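Local coordinates for enterotoxin SEN variant (Staphylococcus aureus, PDB 6KRY), which probably acts as a superantigenic toxin of the staphylococcal and streptococcal enterotoxin family, whose members bridge MHC class II molecules and T-cell receptors, at residues Ile49-Asp54 / Thr60-Val65; Thr40-Asn45 / Asp71-Phe76; Gly89-Gly94 / Val199-Phe204. All blocks are in the same frame, centred on the assembly; numbering follows the deposited sequence.

Contact 1: Ile49-Asp54 / Thr60-Val65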
loop_
_atom_site.group_PDB
_atom_site.type_symbol
_atom_site.label_atom_id
_atom_site.label_comp_id
_atom_site.label_asym_id
_atom_site.label_seq_id
_atom_site.Cartn_x
_atom_site.Cartn_y
_atom_site.Cartn_z
ATOM N N ILE A 49 13.935 -11.620 4.948
ATOM C CA ILE A 49 13.232 -12.752 4.441
ATOM C C ILE A 49 12.569 -13.506 5.586
ATOM O O ILE A 49 13.180 -13.814 6.610
ATOM C CB ILE A 49 14.158 -13.642 3.586
ATOM C CG1 ILE A 49 14.628 -12.871 2.345
ATOM C CG2 ILE A 49 13.456 -14.938 3.194
ATOM C CD1 ILE A 49 15.747 -13.502 1.619
ATOM N N LEU A 50 11.284 -13.789 5.371
ATOM C CA LEU A 50 10.409 -14.498 6.289
ATOM C C LEU A 50 9.937 -15.805 5.663
ATOM O O LEU A 50 9.531 -15.829 4.488
ATOM C CB LEU A 50 9.185 -13.649 6.601
ATOM C CG LEU A 50 9.487 -12.359 7.336
ATOM C CD1 LEU A 50 9.598 -11.220 6.348
ATOM C CD2 LEU A 50 8.433 -12.105 8.384
ATOM N N LYS A 51 9.947 -16.872 6.477
ATOM C CA LYS A 51 9.531 -18.220 6.060
ATOM C C LYS A 51 8.066 -18.468 6.423
ATOM O O LYS A 51 7.513 -17.783 7.241
ATOM C CB LYS A 51 10.399 -19.271 6.748
ATOM C CG LYS A 51 11.890 -19.030 6.590
ATOM C CD LYS A 51 12.329 -18.693 5.165
ATOM C CE LYS A 51 13.819 -18.437 5.067
ATOM N NZ LYS A 51 14.558 -19.699 4.846
ATOM N N ASP A 52 7.474 -19.487 5.800
ATOM C CA ASP A 52 6.143 -19.980 6.167
ATOM C C ASP A 52 5.139 -18.831 6.083
ATOM O O ASP A 52 4.312 -18.620 6.955
ATOM C CB ASP A 52 6.110 -20.602 7.570
ATOM C CG ASP A 52 7.052 -21.784 7.763
ATOM O OD1 ASP A 52 7.670 -22.203 6.771
ATOM O OD2 ASP A 52 7.167 -22.283 8.913
ATOM N N ILE A 53 5.236 -18.074 5.007
ATOM C CA ILE A 53 4.192 -17.151 4.633
ATOM C C ILE A 53 3.568 -17.686 3.345
ATOM O O ILE A 53 4.167 -17.549 2.273
ATOM C CB ILE A 53 4.744 -15.745 4.396
ATOM C CG1 ILE A 53 5.588 -15.240 5.564
ATOM C CG2 ILE A 53 3.614 -14.788 4.022
ATOM C CD1 ILE A 53 4.799 -14.840 6.747
ATOM N N ASP A 54 2.385 -18.287 3.463
ATOM C CA ASP A 54 1.833 -19.086 2.383
ATOM C C ASP A 54 0.878 -18.209 1.587
ATOM O O ASP A 54 -0.048 -17.610 2.125
ATOM C CB ASP A 54 1.271 -20.394 2.940
ATOM C CG ASP A 54 2.442 -21.262 3.390
ATOM O OD1 ASP A 54 3.189 -21.754 2.499
ATOM O OD2 ASP A 54 2.681 -21.331 4.613
ATOM N N THR A 60 3.606 -19.656 -3.293
ATOM C CA THR A 60 4.867 -19.300 -2.625
ATOM C C THR A 60 4.704 -19.518 -1.117
ATOM O O THR A 60 3.602 -19.500 -0.604
ATOM C CB THR A 60 5.310 -17.866 -2.945
ATOM O OG1 THR A 60 4.227 -17.029 -2.540
ATOM C CG2 THR A 60 5.673 -17.662 -4.401
ATOM N N SER A 61 5.839 -19.725 -0.439
ATOM C CA SER A 61 5.938 -20.055 0.993
ATOM C C SER A 61 6.819 -19.078 1.759
ATOM O O SER A 61 6.890 -19.193 2.984
ATOM C CB SER A 61 6.530 -21.427 1.186
ATOM O OG SER A 61 5.690 -22.393 0.614
ATOM N N SER A 62 7.623 -18.273 1.051
ATOM C CA SER A 62 8.509 -17.297 1.688
ATOM C C SER A 62 8.176 -15.885 1.208
ATOM O O SER A 62 7.593 -15.718 0.155
ATOM C CB SER A 62 9.971 -17.607 1.416
ATOM O OG SER A 62 10.342 -18.868 1.958
ATOM N N LEU A 63 8.569 -14.890 2.003
ATOM C CA LEU A 63 8.304 -13.491 1.680
ATOM C C LEU A 63 9.597 -12.694 1.857
ATOM O O LEU A 63 10.197 -12.737 2.945
ATOM C CB LEU A 63 7.264 -12.923 2.656
ATOM C CG LEU A 63 6.849 -11.489 2.343
ATOM C CD1 LEU A 63 6.121 -11.420 1.002
ATOM C CD2 LEU A 63 5.992 -10.927 3.466
ATOM N N LYS A 64 9.937 -11.899 0.844
ATOM C CA LYS A 64 11.050 -10.992 1.006
ATOM C C LYS A 64 10.462 -9.587 1.042
ATOM O O LYS A 64 9.693 -9.190 0.181
ATOM C CB LYS A 64 12.032 -11.142 -0.158
ATOM C CG LYS A 64 13.231 -10.211 -0.077
ATOM C CD LYS A 64 14.258 -10.430 -1.157
ATOM C CE LYS A 64 13.854 -9.836 -2.466
ATOM N NZ LYS A 64 14.940 -9.996 -3.443
ATOM N N VAL A 65 10.771 -8.868 2.101
ATOM C CA VAL A 65 10.430 -7.460 2.207
ATOM C C VAL A 65 11.646 -6.640 1.795
ATOM O O VAL A 65 12.763 -6.865 2.285
ATOM C CB VAL A 65 9.986 -7.087 3.637
ATOM C CG1 VAL A 65 9.642 -5.608 3.723
ATOM C CG2 VAL A 65 8.816 -7.950 4.090
HETATM O O HOH W 1 9.297 -20.942 3.615
HETATM O O HOH W 2 4.857 -16.251 -0.057
#
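The D54 carboxylate presents OD1 end-on to the S61 hydroxyl: OG donates to it at 3.2 Å, meeting the oxygen nearly in line with its C-O bond. Among the peptide groups, I53 N meets S61 O at 2.8 Å from above the carbonyl plane, tilted 50° out of it, in a bent bond. L50 and L63 exchange reciprocal bonds, L50 N to L63 O at 2.9 Å and L63 N to L50 O at 2.8 Å, a hydrogen-bonded antiparallel pair. The hairpin of strands 47-55 and 60-66 in the OB-fold domain thus changes character at K51, where the chain turns a corner; beyond it, segment 52-54 runs at 109° to strand 60-65.

On one face I49 CG1 lies 3.9 Å from K64 CG. K64 leaves its backbone extended (chi1 179°), which sets CG against the isoleucine before a bend at chi3 delivers NZ to the V93 carbonyl. On the other face L50 CD1 touches V65 CG2 at 4.1 Å; beyond the corner I53 CG1 comes to L63 CB at 4.1 Å. E98 takes a salt bridge from K51 NZ and a hydrogen bond with S62 OG.

One water donates to both I53 O and S62 O and accepts from T60 OG1, which is also hydrogen-bonded to S101 OG of strand 100-109. The chemistry implies a division of labour: reciprocal backbone bonds and apolar packing join the strands before K51; after it, one bent backbone bond, the S61-D54 hydroxyl bond, the I53-L63 packing and a bridging water replace the ladder.

Contact 2: Thr40-Asn45 / Asp71-Phe76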
loop_
_atom_site.group_PDB
_atom_site.type_symbol
_atom_site.label_atom_id
_atom_site.label_comp_id
_atom_site.label_asym_id
_atom_site.label_seq_id
_atom_site.Cartn_x
_atom_site.Cartn_y
_atom_site.Cartn_z
ATOM N N THR A 40 14.212 -14.426 9.234
ATOM C CA THR A 40 15.269 -15.398 9.547
ATOM C C THR A 40 16.376 -15.458 8.475
ATOM O O THR A 40 17.346 -16.167 8.666
ATOM C CB THR A 40 14.689 -16.803 9.762
ATOM O OG1 THR A 40 13.895 -17.187 8.646
ATOM C CG2 THR A 40 13.867 -16.901 11.026
ATOM N N ASP A 41 16.281 -14.650 7.421
ATOM C CA ASP A 41 17.360 -14.577 6.388
ATOM C C ASP A 41 17.296 -13.211 5.706
ATOM O O ASP A 41 16.445 -12.353 6.041
ATOM C CB ASP A 41 17.311 -15.770 5.425
ATOM C CG ASP A 41 18.648 -16.213 4.785
ATOM O OD1 ASP A 41 19.584 -15.358 4.571
ATOM O OD2 ASP A 41 18.783 -17.454 4.513
ATOM N N GLN A 42 18.218 -13.006 4.758
ATOM C CA GLN A 42 18.423 -11.734 4.160
ATOM C C GLN A 42 19.237 -11.966 2.881
ATOM O O GLN A 42 20.127 -12.799 2.891
ATOM C CB GLN A 42 19.180 -10.877 5.159
ATOM C CG GLN A 42 19.604 -9.565 4.628
ATOM C CD GLN A 42 20.098 -8.669 5.740
ATOM O OE1 GLN A 42 21.010 -9.040 6.497
ATOM N NE2 GLN A 42 19.413 -7.546 5.924
ATOM N N LEU A 43 18.914 -11.260 1.799
ATOM C CA LEU A 43 19.791 -11.240 0.605
ATOM C C LEU A 43 20.501 -9.884 0.601
ATOM O O LEU A 43 21.468 -9.732 1.343
ATOM C CB LEU A 43 18.970 -11.529 -0.647
ATOM C CG LEU A 43 18.667 -13.010 -0.837
ATOM C CD1 LEU A 43 17.712 -13.194 -2.007
ATOM C CD2 LEU A 43 19.943 -13.825 -1.001
ATOM N N LEU A 44 19.979 -8.880 -0.103
ATOM C CA LEU A 44 20.651 -7.577 -0.031
ATOM C C LEU A 44 20.421 -7.015 1.376
ATOM O O LEU A 44 19.462 -7.382 2.086
ATOM C CB LEU A 44 20.123 -6.592 -1.076
ATOM C CG LEU A 44 20.382 -6.925 -2.541
ATOM C CD1 LEU A 44 19.959 -5.774 -3.448
ATOM C CD2 LEU A 44 21.841 -7.255 -2.770
ATOM N N ASN A 45 21.265 -6.064 1.751
ATOM C CA ASN A 45 21.256 -5.479 3.080
ATOM C C ASN A 45 19.999 -4.637 3.345
ATOM O O ASN A 45 19.718 -4.257 4.498
ATOM C CB ASN A 45 22.546 -4.689 3.299
ATOM C CG ASN A 45 23.695 -5.619 3.625
ATOM O OD1 ASN A 45 23.487 -6.656 4.265
ATOM N ND2 ASN A 45 24.884 -5.293 3.157
ATOM N N ASP A 71 19.448 0.748 6.816
ATOM C CA ASP A 71 18.938 1.239 8.097
ATOM C C ASP A 71 17.544 0.678 8.421
ATOM O O ASP A 71 17.297 0.215 9.557
ATOM C CB ASP A 71 18.916 2.766 8.103
ATOM C CG ASP A 71 20.013 3.324 8.988
ATOM O OD1 ASP A 71 19.889 3.148 10.247
ATOM O OD2 ASP A 71 20.981 3.916 8.431
ATOM N N LEU A 72 16.625 0.702 7.441
ATOM C CA LEU A 72 15.260 0.215 7.690
ATOM C C LEU A 72 15.288 -1.288 7.928
ATOM O O LEU A 72 14.666 -1.812 8.871
ATOM C CB LEU A 72 14.333 0.557 6.517
ATOM C CG LEU A 72 13.712 1.944 6.507
ATOM C CD1 LEU A 72 12.993 2.201 5.191
ATOM C CD2 LEU A 72 12.753 2.148 7.675
ATOM N N ALA A 73 16.023 -2.033 7.097
ATOM C CA ALA A 73 16.085 -3.462 7.305
ATOM C C ALA A 73 16.600 -3.800 8.728
ATOM O O ALA A 73 16.069 -4.661 9.421
ATOM C CB ALA A 73 16.925 -4.081 6.193
ATOM N N ASN A 74 17.636 -3.093 9.182
ATOM C CA ASN A 74 18.264 -3.296 10.492
ATOM C C ASN A 74 17.277 -3.021 11.631
ATOM O O ASN A 74 17.363 -3.667 12.648
ATOM C CB ASN A 74 19.530 -2.443 10.607
ATOM C CG ASN A 74 20.651 -3.050 9.796
ATOM O OD1 ASN A 74 20.572 -4.202 9.395
ATOM N ND2 ASN A 74 21.695 -2.287 9.538
ATOM N N GLN A 75 16.346 -2.095 11.445
ATOM C CA GLN A 75 15.335 -1.792 12.451
ATOM C C GLN A 75 14.402 -2.992 12.666
ATOM O O GLN A 75 13.840 -3.155 13.769
ATOM C CB GLN A 75 14.452 -0.621 12.025
ATOM C CG GLN A 75 15.170 0.716 11.970
ATOM C CD GLN A 75 14.157 1.794 11.700
ATOM O OE1 GLN A 75 12.968 1.627 11.996
ATOM N NE2 GLN A 75 14.619 2.895 11.124
ATOM N N PHE A 76 14.164 -3.787 11.610
ATOM C CA PHE A 76 13.148 -4.819 11.647
ATOM C C PHE A 76 13.693 -6.254 11.593
ATOM O O PHE A 76 12.951 -7.173 12.022
ATOM C CB PHE A 76 12.141 -4.591 10.522
ATOM C CG PHE A 76 11.456 -3.258 10.638
ATOM C CD1 PHE A 76 10.646 -2.982 11.734
ATOM C CD2 PHE A 76 11.623 -2.293 9.660
ATOM C CE1 PHE A 76 10.040 -1.733 11.854
ATOM C CE2 PHE A 76 10.994 -1.058 9.773
ATOM C CZ PHE A 76 10.194 -0.790 10.863
HETATM O O HOH W 3 20.839 -5.105 6.808
#
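The only helix between the strands of the OB-fold domain, 70-76, meets the loop that joins strands 31-37 and 47-55 with the A73 methyl as its only direct contact: A73 CB points at that loop and lies 3.3 Å from N45 O, a van der Waals approach. Q42 comes from a second direction, its NE2 4.3 Å from the same A73 CB. Nearly straight through its first two torsions (chi1 174°, chi2 169°), Q42 carries its amide toward the helix; NE2 is also bonded to the carbonyl of T47, back on its own side of the contact.

A helix at this point in the chain, after the third strand of the barrel, is the usual OB-fold topology; here F76 packs inward on V107 and I109 while A73 faces the loop. At the other end of the loop, T40 and D41 both pair with I49 as a classic beta bulge, and D41 OD1 accepts from Q42 N at 2.7 Å through its anti lone pair, tying the backbone of Q42 to the side chain just before it.

No direct hydrogen bond crosses the contact. One water does that work, accepting from Q42 NE2 at 3.0 Å and donating to N45 O at 2.7 Å and to N74 OD1 at 2.8 Å; N74 OD1 has K77 NZ as a further partner.

Contact 3: Gly89-Gly94 / Val199-Phe204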
loop_
_atom_site.group_PDB
_atom_site.type_symbol
_atom_site.label_atom_id
_atom_site.label_comp_id
_atom_site.label_asym_id
_atom_site.label_seq_id
_atom_site.Cartn_x
_atom_site.Cartn_y
_atom_site.Cartn_z
ATOM N N GLY A 89 4.971 -11.492 -7.425
ATOM C CA GLY A 89 5.681 -12.751 -7.622
ATOM C C GLY A 89 6.700 -12.674 -8.755
ATOM O O GLY A 89 7.770 -13.288 -8.647
ATOM N N ASN A 90 6.368 -11.933 -9.827
ATOM C CA ASN A 90 7.177 -11.774 -11.049
ATOM C C ASN A 90 8.361 -10.849 -10.771
ATOM O O ASN A 90 8.150 -9.740 -10.326
ATOM C CB ASN A 90 6.281 -11.228 -12.175
ATOM C CG ASN A 90 6.981 -10.713 -13.423
ATOM O OD1 ASN A 90 7.952 -11.313 -13.880
ATOM N ND2 ASN A 90 6.454 -9.655 -14.042
ATOM N N LYS A 91 9.587 -11.300 -11.104
ATOM C CA LYS A 91 10.876 -10.573 -10.856
ATOM C C LYS A 91 11.286 -10.702 -9.380
ATOM O O LYS A 91 12.234 -10.007 -8.957
ATOM C CB LYS A 91 10.870 -9.058 -11.146
ATOM C CG LYS A 91 10.205 -8.573 -12.433
ATOM C CD LYS A 91 11.007 -8.828 -13.695
ATOM C CE LYS A 91 10.781 -10.206 -14.283
ATOM N NZ LYS A 91 11.995 -10.726 -14.960
ATOM N N CYS A 92 10.565 -11.515 -8.584
ATOM C CA CYS A 92 10.885 -11.647 -7.149
ATOM C C CYS A 92 11.947 -12.732 -7.031
ATOM O O CYS A 92 11.727 -13.835 -7.447
ATOM C CB CYS A 92 9.689 -12.029 -6.291
ATOM S SG CYS A 92 10.094 -12.346 -4.546
ATOM N N VAL A 93 13.087 -12.367 -6.449
ATOM C CA VAL A 93 14.159 -13.286 -6.179
ATOM C C VAL A 93 14.231 -13.569 -4.679
ATOM O O VAL A 93 14.458 -12.646 -3.871
ATOM C CB VAL A 93 15.481 -12.677 -6.683
ATOM C CG1 VAL A 93 16.650 -13.593 -6.398
ATOM C CG2 VAL A 93 15.415 -12.343 -8.171
ATOM N N GLY A 94 14.115 -14.849 -4.328
ATOM C CA GLY A 94 14.355 -15.327 -3.000
ATOM C C GLY A 94 15.504 -16.318 -2.952
ATOM O O GLY A 94 16.347 -16.419 -3.875
ATOM N N VAL A 199 4.749 -3.356 -14.116
ATOM C CA VAL A 199 4.447 -4.523 -13.292
ATOM C C VAL A 199 4.508 -4.118 -11.807
ATOM O O VAL A 199 5.062 -3.102 -11.454
ATOM C CB VAL A 199 5.419 -5.689 -13.556
ATOM C CG1 VAL A 199 5.278 -6.203 -14.975
ATOM C CG2 VAL A 199 6.862 -5.303 -13.307
ATOM N N GLY A 200 3.951 -4.966 -10.947
ATOM C CA GLY A 200 3.949 -4.765 -9.487
ATOM C C GLY A 200 5.311 -4.407 -8.881
ATOM O O GLY A 200 5.367 -3.524 -8.023
ATOM N N ALA A 201 6.390 -5.056 -9.309
ATOM C CA ALA A 201 7.769 -4.786 -8.829
ATOM C C ALA A 201 8.129 -3.316 -9.019
ATOM O O ALA A 201 8.966 -2.775 -8.333
ATOM C CB ALA A 201 8.787 -5.662 -9.518
ATOM N N GLU A 202 7.531 -2.664 -10.015
ATOM C CA GLU A 202 7.763 -1.271 -10.204
ATOM C C GLU A 202 6.642 -0.432 -9.579
ATOM O O GLU A 202 6.924 0.569 -8.994
ATOM C CB GLU A 202 7.868 -0.996 -11.700
ATOM C CG GLU A 202 8.989 -1.784 -12.379
ATOM C CD GLU A 202 8.983 -1.632 -13.893
ATOM O OE1 GLU A 202 7.937 -1.912 -14.515
ATOM O OE2 GLU A 202 10.028 -1.202 -14.462
ATOM N N PHE A 203 5.366 -0.800 -9.781
ATOM C CA PHE A 203 4.231 -0.019 -9.294
ATOM C C PHE A 203 4.402 0.402 -7.822
ATOM O O PHE A 203 4.005 1.506 -7.386
ATOM C CB PHE A 203 2.909 -0.810 -9.343
ATOM C CG PHE A 203 2.396 -1.281 -10.683
ATOM C CD1 PHE A 203 2.779 -0.677 -11.867
ATOM C CD2 PHE A 203 1.457 -2.309 -10.734
ATOM C CE1 PHE A 203 2.247 -1.103 -13.074
ATOM C CE2 PHE A 203 0.939 -2.743 -11.951
ATOM C CZ PHE A 203 1.335 -2.135 -13.118
ATOM N N PHE A 204 4.901 -0.520 -7.000
ATOM C CA PHE A 204 4.776 -0.333 -5.558
ATOM C C PHE A 204 6.123 -0.025 -4.903
ATOM O O PHE A 204 6.217 0.052 -3.669
ATOM C CB PHE A 204 4.109 -1.572 -4.959
ATOM C CG PHE A 204 2.770 -1.874 -5.577
ATOM C CD1 PHE A 204 1.797 -0.897 -5.630
ATOM C CD2 PHE A 204 2.502 -3.111 -6.132
ATOM C CE1 PHE A 204 0.606 -1.117 -6.303
ATOM C CE2 PHE A 204 1.290 -3.343 -6.778
ATOM C CZ PHE A 204 0.342 -2.355 -6.839
HETATM O O HOH W 4 5.885 -7.714 -10.658
#
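This is a small, solvent-facing contact between the two domains: N90 and K91, on a turn of the OB-fold domain, meet V199 and A201 at the start of helix 200-203 in the beta-grasp part. It buries 124 Å², both sides summed, and no direct hydrogen bond crosses it.

N90 reaches over with CG anti to its own backbone nitrogen (chi1 167°), which places ND2 3.8 Å from V199 CG1, the two side chains crossing at about a right angle. Beside this pair, A201 CB faces the turn, 4.2 Å from N90 O and 4.3 Å from K91 CB; the rest of the lysine leads away.

G89 to C92 form a type II beta turn, K91 taking the positive phi (77°) of its third position. On the other segment V199 is the N-cap residue, and its carbonyl accepts from both E202 N and F203 N. The N-H of A201 belongs to the first helical turn, whose amides lack a preceding helical carbonyl, and a water accepts from A201 N at 3.0 Å while donating to N90 O at 3.1 Å. The helix is also tied to the OB-fold domain by A201 O, bonded to Y104 OH. C92, at the end of the turn, packs on C102 with no disulfide formed.

The three contacts border one another, with contact 1 about 14 Å from each of the others and contacts 2 and 3 about 18 Å apart, centre to centre. In sequence contact 1 lies inside the loop closed by contact 2. The two meet where I49 of contact 1 bonds to the bulge of contact 2, I49 N to D41 O at 2.8 Å and I49 O to T40 N at 2.9 Å. Contact 1 reaches contact 3 through K64 NZ, 2.7 Å from V93 O; contact 2 reaches it by packing alone, L43 CD1 lying 3.8 Å from V93 O. Contacts 1 and 2 are internal to the OB-fold domain; contact 3 alone reaches the beta-grasp domain.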